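Local coordinates for solute-binding periplasmic protein of iron/siderophore ABC transporter (Yersinia pestis, PDB 6B2Y) that probably captures chelated iron in the periplasm and hands it to an ABC transporter of the inner membrane for uptake, at residues A[209-212]-A[213-216]; A[239-242]-A[243-246]. One frame throughout, in Å; residues are numbered along the deposited sequence.

In the fold
Interactions 1 and 2 illustrate how chemistry goes with place in a fold. Both belong to the lobe built on the mixed sheet, on the same side of the chain's centre, with their own centres about 13 Å apart and no touch between them. Interaction 1 (209-216) is a surface turn that brings the chain from helix 186-207 into strand 217-221; exposed lysines and carboxylates dominate it, and one salt bridge, Glu-212 to Lys-215, closes the turn. Interaction 2 (239-246) is largely buried: a short helix resting on that same strand, 217-221, held by regular backbone bonds and apolar side chains, with charge gathered at one aspartate pair beside water and sodium.

Interaction 1: A[209-212]-A[213-216]; sequences KIPE and DKKP
The carboxylate of Glu-212 and the side chain of Lys-215 meet obliquely. The lysine's CD lies toward one face of the carboxylate, 3.4 Å from OE1 of Glu-212, and on that same side NZ drops closer to the plane, where it reaches OE2 on its syn side, 31° out of plane. The result is a salt bridge, NZ of Lys-215 to OE2 of Glu-212, at 3.1 Å. A bend at chi2 of the glutamate (54°) turns its acid group back over the turn, while the lysine, extended beyond CG, reaches back across the turn to the incoming length of chain, where its ammonium group meets the acid. On the way its CG passes CG2 of Ile-210 at 3.9 Å, and its CE lies 3.4 Å from the carbonyl O of Ile-210.

The other flat group is the ring of Pro-211. CG and CD of Lys-214 pass the CG/CD rim of the ring, obliquely and above its plane, with CD of the lysine 4.1 Å from CD of the proline. OD1 of Asp-213 approaches from that side too, at the CB corner of the ring.

Beneath the side chains, two backbone hydrogen bonds set the curvature: Lys-214 N gives one to Pro-211 O (3.0 Å), and Lys-215 N gives a longer one to Glu-212 O (3.3 Å).

On the inner side, Tyr-351 touches Ile-210, Lys-215 and Pro-216, and Pro-216 makes a backbone hydrogen bond with Asn-249 in the neighbouring edge strand. Overlapping i-to-i+3 bonds of this kind define consecutive beta-turns, the first of type I; here they join a long helix to the first strand of the mixed sheet in a periplasmic binding protein fold.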
loop_
_atom_site.group_PDB
_atom_site.type_symbol
_atom_site.label_atom_id
_atom_site.label_comp_id
_atom_site.label_asym_id
_atom_site.label_seq_id
_atom_site.Cartn_x
_atom_site.Cartn_y
_atom_site.Cartn_z
ATOM N N LYS A 209 -16.651 17.948 7.537
ATOM C CA LYS A 209 -17.622 19.041 7.457
ATOM C C LYS A 209 -17.972 19.463 6.038
ATOM O O LYS A 209 -18.883 20.275 5.857
ATOM C CB LYS A 209 -17.101 20.265 8.217
ATOM C CG LYS A 209 -16.509 19.952 9.576
ATOM C CD LYS A 209 -17.591 19.733 10.614
ATOM C CE LYS A 209 -16.997 19.248 11.934
ATOM N NZ LYS A 209 -16.372 20.337 12.743
ATOM N N ILE A 210 -17.277 18.952 5.028
ATOM C CA ILE A 210 -17.482 19.430 3.658
ATOM C C ILE A 210 -18.754 18.819 3.082
ATOM O O ILE A 210 -18.882 17.588 3.033
ATOM C CB ILE A 210 -16.275 19.112 2.771
ATOM C CG1 ILE A 210 -15.044 19.876 3.260
ATOM C CG2 ILE A 210 -16.591 19.426 1.325
ATOM C CD1 ILE A 210 -13.770 19.469 2.581
ATOM N N PRO A 211 -19.706 19.634 2.617
ATOM C CA PRO A 211 -20.929 19.079 2.030
ATOM C C PRO A 211 -20.633 18.287 0.769
ATOM O O PRO A 211 -19.692 18.578 0.032
ATOM C CB PRO A 211 -21.773 20.321 1.715
ATOM C CG PRO A 211 -21.160 21.422 2.504
ATOM C CD PRO A 211 -19.712 21.103 2.619
ATOM N N GLU A 212 -21.481 17.290 0.519
ATOM C CA GLU A 212 -21.267 16.372 -0.594
ATOM C C GLU A 212 -21.200 17.109 -1.930
ATOM O O GLU A 212 -20.360 16.792 -2.782
ATOM C CB GLU A 212 -22.376 15.318 -0.601
ATOM C CG GLU A 212 -21.964 13.961 -1.138
ATOM C CD GLU A 212 -20.741 13.386 -0.429
ATOM O OE1 GLU A 212 -19.854 12.867 -1.135
ATOM O OE2 GLU A 212 -20.665 13.457 0.819
ATOM N N ASP A 213 -22.061 18.108 -2.137
ATOM C CA ASP A 213 -22.077 18.763 -3.445
ATOM C C ASP A 213 -20.985 19.823 -3.604
ATOM O O ASP A 213 -21.010 20.573 -4.585
ATOM C CB ASP A 213 -23.471 19.353 -3.739
ATOM C CG ASP A 213 -23.835 20.546 -2.858
ATOM O OD1 ASP A 213 -23.061 20.935 -1.963
ATOM O OD2 ASP A 213 -24.946 21.097 -3.071
ATOM N N LYS A 214 -20.025 19.885 -2.683
ATOM C CA LYS A 214 -18.851 20.731 -2.811
ATOM C C LYS A 214 -17.559 19.936 -2.971
ATOM O O LYS A 214 -16.481 20.545 -3.023
ATOM C CB LYS A 214 -18.728 21.641 -1.585
ATOM C CG LYS A 214 -19.980 22.475 -1.297
ATOM C CD LYS A 214 -19.629 23.729 -0.524
ATOM C CE LYS A 214 -20.661 24.828 -0.763
ATOM N NZ LYS A 214 -20.299 26.071 -0.042
ATOM N N LYS A 215 -17.637 18.619 -3.070
ATOM C CA LYS A 215 -16.513 17.688 -3.187
ATOM C C LYS A 215 -16.117 17.481 -4.650
ATOM O O LYS A 215 -16.985 17.233 -5.500
ATOM C CB LYS A 215 -16.866 16.344 -2.576
ATOM C CG LYS A 215 -17.060 16.419 -1.089
ATOM C CD LYS A 215 -17.365 15.059 -0.498
ATOM C CE LYS A 215 -17.504 15.176 1.015
ATOM N NZ LYS A 215 -17.699 13.827 1.634
ATOM N N PRO A 216 -14.823 17.532 -4.958
ATOM C CA PRO A 216 -14.391 17.281 -6.339
ATOM C C PRO A 216 -14.588 15.822 -6.721
ATOM O O PRO A 216 -14.399 14.917 -5.904
ATOM C CB PRO A 216 -12.906 17.646 -6.309
ATOM C CG PRO A 216 -12.493 17.312 -4.898
ATOM C CD PRO A 216 -13.686 17.708 -4.046
#

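Interaction 2: A[239-242]-A[243-246]; sequences MGDF and IDQA
Ile-243 opens the segment with a hydrogen bond from its N to Met-239 O, 3.1 Å away; its side chain packs against Val-218 and Ile-220 of strand 217-221, and Met-239 meets Ile-220 as well. Asp-244 follows, its N hydrogen-bonded to Gly-240 O. With CG beside its own backbone N (chi1 -64°), its carboxylate lies back along the helix beside Gly-240 O, with OD1 3.2 Å from it, two acceptors with no bond between them. OD1 of Asp-241 and OD2 of Asp-244 stay 4.4 Å apart, and two waters bridge them, each 2.6 Å from Asp-244 OD2. The likely repulsion is probably eased by this water, by the salt bridge of Asp-244 to Lys-253 and by a sodium ion about 4 Å from the Asp-244 side chain; OD2 of Asp-241 accepts a hydrogen bond from Leu-169 N at the start of helix 168-182.

Next, Gln-245 grips Asp-241 O twice, firmly through N at 3.0 Å and weakly through NE2 at 3.5 Å. NE2 of Gln-245 also sits at the edge of the Phe-242 ring, 4.3 Å from its CD1. Ala-246 is the last: its N still hydrogen-bonds Phe-242 O, but its backbone has left the helix, and its methyl meets Phe-346 and Phe-350. Successive i-to-i+4 bonds mark a short alpha-helix, wedged between the mixed sheet and helices 168-182 and 340-350.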
loop_
_atom_site.group_PDB
_atom_site.type_symbol
_atom_site.label_atom_id
_atom_site.label_comp_id
_atom_site.label_asym_id
_atom_site.label_seq_id
_atom_site.Cartn_x
_atom_site.Cartn_y
_atom_site.Cartn_z
ATOM N N MET A 239 -8.214 2.116 -2.626
ATOM C CA MET A 239 -7.884 3.529 -2.630
ATOM C C MET A 239 -9.125 4.406 -2.705
ATOM O O MET A 239 -9.042 5.591 -2.366
ATOM C CB MET A 239 -6.926 3.835 -3.791
ATOM C CG MET A 239 -5.549 3.225 -3.608
ATOM S SD MET A 239 -4.320 4.422 -4.141
ATOM C CE MET A 239 -2.791 3.480 -4.259
ATOM N N GLY A 240 -10.268 3.844 -3.119
ATOM C CA GLY A 240 -11.533 4.544 -2.958
ATOM C C GLY A 240 -11.755 5.014 -1.534
ATOM O O GLY A 240 -12.275 6.111 -1.303
ATOM N N ASP A 241 -11.356 4.192 -0.551
ATOM C CA ASP A 241 -11.447 4.608 0.847
ATOM C C ASP A 241 -10.641 5.877 1.104
ATOM O O ASP A 241 -11.046 6.730 1.908
ATOM C CB ASP A 241 -10.951 3.480 1.768
ATOM C CG ASP A 241 -11.981 2.380 1.964
ATOM O OD1 ASP A 241 -13.094 2.489 1.396
ATOM O OD2 ASP A 241 -11.681 1.411 2.702
ATOM N N PHE A 242 -9.467 6.000 0.476
ATOM C CA PHE A 242 -8.650 7.194 0.700
ATOM C C PHE A 242 -9.290 8.418 0.074
ATOM O O PHE A 242 -9.218 9.520 0.637
ATOM C CB PHE A 242 -7.243 7.020 0.119
ATOM C CG PHE A 242 -6.574 5.725 0.498
ATOM C CD1 PHE A 242 -6.883 5.074 1.684
ATOM C CD2 PHE A 242 -5.600 5.178 -0.337
ATOM C CE1 PHE A 242 -6.252 3.879 2.019
ATOM C CE2 PHE A 242 -4.975 3.997 -0.007
ATOM C CZ PHE A 242 -5.306 3.347 1.158
ATOM N N ILE A 243 -9.869 8.252 -1.114
ATOM C CA ILE A 243 -10.603 9.350 -1.738
ATOM C C ILE A 243 -11.713 9.843 -0.814
ATOM O O ILE A 243 -11.836 11.051 -0.560
ATOM C CB ILE A 243 -11.158 8.906 -3.100
ATOM C CG1 ILE A 243 -9.994 8.684 -4.069
ATOM C CG2 ILE A 243 -12.127 9.948 -3.667
ATOM C CD1 ILE A 243 -10.430 8.030 -5.373
ATOM N N ASP A 244 -12.521 8.909 -0.294
ATOM C CA ASP A 244 -13.607 9.244 0.630
ATOM C C ASP A 244 -13.092 10.048 1.821
ATOM O O ASP A 244 -13.619 11.123 2.132
ATOM C CB ASP A 244 -14.316 7.973 1.135
ATOM C CG ASP A 244 -15.018 7.182 0.031
ATOM O OD1 ASP A 244 -15.096 7.644 -1.125
ATOM O OD2 ASP A 244 -15.500 6.062 0.324
ATOM N N GLN A 245 -12.075 9.528 2.521
ATOM C CA GLN A 245 -11.601 10.202 3.725
ATOM C C GLN A 245 -10.995 11.558 3.409
ATOM O O GLN A 245 -11.032 12.467 4.246
ATOM C CB GLN A 245 -10.565 9.341 4.453
ATOM C CG GLN A 245 -11.144 8.083 5.075
ATOM C CD GLN A 245 -10.074 7.224 5.739
ATOM O OE1 GLN A 245 -9.887 7.284 6.952
ATOM N NE2 GLN A 245 -9.379 6.416 4.945
ATOM N N ALA A 246 -10.426 11.712 2.213
ATOM C CA ALA A 246 -9.829 12.976 1.819
ATOM C C ALA A 246 -10.863 13.946 1.280
ATOM O O ALA A 246 -10.493 15.021 0.803
ATOM C CB ALA A 246 -8.725 12.746 0.776
HETATM O O HOH W 1 -14.962 3.694 -0.494
HETATM O O HOH W 2 -14.961 4.851 2.527
#